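PDB 1UZ5: molybdopterin molybdotransferase from Pyrococcus horikoshii, which probably inserts molybdate into adenylyl-molybdopterin in a magnesium-dependent step of molybdenum cofactor biosynthesis, yielding Mo-molybdopterin and AMP. Local coordinates for residues G58-A63 with M106-A111. Residues are numbered along the deposited sequence; the frame is centred on the assembly and turned at random.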
loop_
_atom_site.group_PDB
_atom_site.type_symbol
_atom_site.label_atom_id
_atom_site.label_comp_id
_atom_site.label_asym_id
_atom_site.label_seq_id
_atom_site.Cartn_x
_atom_site.Cartn_y
_atom_site.Cartn_z
ATOM N N GLY A 58 -34.612 8.429 24.248
ATOM C CA GLY A 58 -36.039 8.191 24.327
ATOM C C GLY A 58 -36.395 7.015 25.202
ATOM O O GLY A 58 -35.766 6.780 26.233
ATOM N N TYR A 59 -37.402 6.260 24.785
ATOM C CA TYR A 59 -37.832 5.124 25.573
ATOM C C TYR A 59 -37.834 3.812 24.823
ATOM O O TYR A 59 -38.457 3.684 23.765
ATOM C CB TYR A 59 -39.220 5.397 26.156
ATOM C CG TYR A 59 -39.227 6.580 27.086
ATOM C CD1 TYR A 59 -39.320 7.886 26.598
ATOM C CD2 TYR A 59 -39.064 6.399 28.456
ATOM C CE1 TYR A 59 -39.248 8.981 27.460
ATOM C CE2 TYR A 59 -38.988 7.477 29.317
ATOM C CZ TYR A 59 -39.079 8.763 28.820
ATOM O OH TYR A 59 -38.994 9.818 29.701
ATOM N N ALA A 60 -37.124 2.841 25.389
ATOM C CA ALA A 60 -37.031 1.508 24.825
ATOM C C ALA A 60 -38.338 0.827 25.181
ATOM O O ALA A 60 -38.769 0.872 26.333
ATOM C CB ALA A 60 -35.864 0.745 25.449
ATOM N N VAL A 61 -38.957 0.189 24.196
ATOM C CA VAL A 61 -40.228 -0.491 24.416
ATOM C C VAL A 61 -40.300 -1.788 23.631
ATOM O O VAL A 61 -39.449 -2.070 22.794
ATOM C CB VAL A 61 -41.424 0.368 23.929
ATOM C CG1 VAL A 61 -41.386 1.745 24.564
ATOM C CG2 VAL A 61 -41.391 0.480 22.396
ATOM N N ARG A 62 -41.320 -2.579 23.933
ATOM C CA ARG A 62 -41.584 -3.805 23.194
ATOM C C ARG A 62 -42.592 -3.239 22.189
ATOM O O ARG A 62 -43.687 -2.837 22.573
ATOM C CB ARG A 62 -42.240 -4.838 24.108
ATOM C CG ARG A 62 -41.338 -5.278 25.239
ATOM C CD ARG A 62 -42.090 -5.985 26.354
ATOM N NE ARG A 62 -42.974 -7.032 25.861
ATOM C CZ ARG A 62 -43.129 -8.215 26.449
ATOM N NH1 ARG A 62 -42.453 -8.508 27.554
ATOM N NH2 ARG A 62 -43.961 -9.106 25.931
ATOM N N ALA A 63 -42.213 -3.165 20.918
ATOM C CA ALA A 63 -43.088 -2.585 19.893
ATOM C C ALA A 63 -44.546 -3.061 19.944
ATOM O O ALA A 63 -45.473 -2.262 19.801
ATOM C CB ALA A 63 -42.503 -2.838 18.512
ATOM N N MET A 106 -27.285 0.368 25.091
ATOM C CA MET A 106 -27.804 -0.959 24.775
ATOM C C MET A 106 -29.255 -1.162 25.226
ATOM O O MET A 106 -29.606 -0.852 26.359
ATOM C CB MET A 106 -26.925 -2.014 25.437
ATOM C CG MET A 106 -27.306 -3.445 25.126
ATOM S SD MET A 106 -26.067 -4.590 25.759
ATOM C CE MET A 106 -27.003 -6.160 25.799
ATOM N N LEU A 107 -30.097 -1.697 24.349
ATOM C CA LEU A 107 -31.490 -1.923 24.732
ATOM C C LEU A 107 -31.610 -3.006 25.783
ATOM O O LEU A 107 -30.911 -4.015 25.736
ATOM C CB LEU A 107 -32.343 -2.327 23.522
ATOM C CG LEU A 107 -32.901 -1.211 22.629
ATOM C CD1 LEU A 107 -31.781 -0.362 22.045
ATOM C CD2 LEU A 107 -33.727 -1.848 21.519
ATOM N N PRO A 108 -32.516 -2.815 26.749
ATOM C CA PRO A 108 -32.704 -3.819 27.799
ATOM C C PRO A 108 -33.412 -5.038 27.196
ATOM O O PRO A 108 -33.904 -4.979 26.062
ATOM C CB PRO A 108 -33.554 -3.082 28.829
ATOM C CG PRO A 108 -34.390 -2.168 27.980
ATOM C CD PRO A 108 -33.418 -1.662 26.932
ATOM N N GLY A 109 -33.454 -6.136 27.940
ATOM C CA GLY A 109 -34.095 -7.345 27.444
ATOM C C GLY A 109 -35.522 -7.130 26.956
ATOM O O GLY A 109 -36.267 -6.335 27.530
ATOM N N ASN A 110 -35.884 -7.839 25.890
ATOM C CA ASN A 110 -37.213 -7.778 25.266
ATOM C C ASN A 110 -37.539 -6.496 24.507
ATOM O O ASN A 110 -38.537 -6.448 23.788
ATOM C CB ASN A 110 -38.331 -8.035 26.293
ATOM C CG ASN A 110 -38.234 -9.405 26.922
ATOM O OD1 ASN A 110 -37.797 -10.353 26.283
ATOM N ND2 ASN A 110 -38.649 -9.518 28.179
ATOM N N ALA A 111 -36.729 -5.454 24.655
ATOM C CA ALA A 111 -37.015 -4.221 23.924
ATOM C C ALA A 111 -36.601 -4.398 22.468
ATOM O O ALA A 111 -35.602 -5.055 22.185
ATOM C CB ALA A 111 -36.263 -3.042 24.539
#
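V61 and A111 touch through their backbones where the strand 58-61 gives way to loop, and the nearest CA atoms of the two segments, those of R62 and A111, lie 4.6 Å apart. The second half of segment 106-111 folds into a type II beta turn from P108 to A111, closed by a hydrogen bond from A111 N to P108 O of 3.2 Å. No hydrogen bond joins the two segments directly; in place of one, there is a CA-H...O contact in which A111 CA sits 3.4 Å from V61 O, with a bent angle of 128° at the hydrogen. Regular pairing begins just beyond the turn, where the backbone of V61 bonds to D112 and A113.

The methyl of A60 points at the turn and meets it at both ends: its CB lies 3.7 Å from P108 CD, at the nitrogen side of the proline ring, and 3.9 Å from A111 CB. Such an arrangement illustrates how a crossover can join two parallel strands past the antiparallel strand between them. Here the loop leaves strand 97-101 on one flank of strand 58-61 and leads into edge strand 113-116 on the other, within the mixed sheet of the MoeA N-terminal region.

Past the end of the strand, R62 and N110 extend side by side in the same direction. The aliphatic part of R62 leans on the turn: CG, anti to the carbonyl carbon (chi1 -64°), comes to rest 3.4 Å from N110 O. The guanidinium and amide planes are inclined by 65°, and R62 NH1 and N110 ND2, both donors, remain 4.0 Å apart. Both hydrogen-bond to the same acceptor, L93 O, which probably keeps the two donors close, while D65 and E64 add long, weak ion pairs to R62.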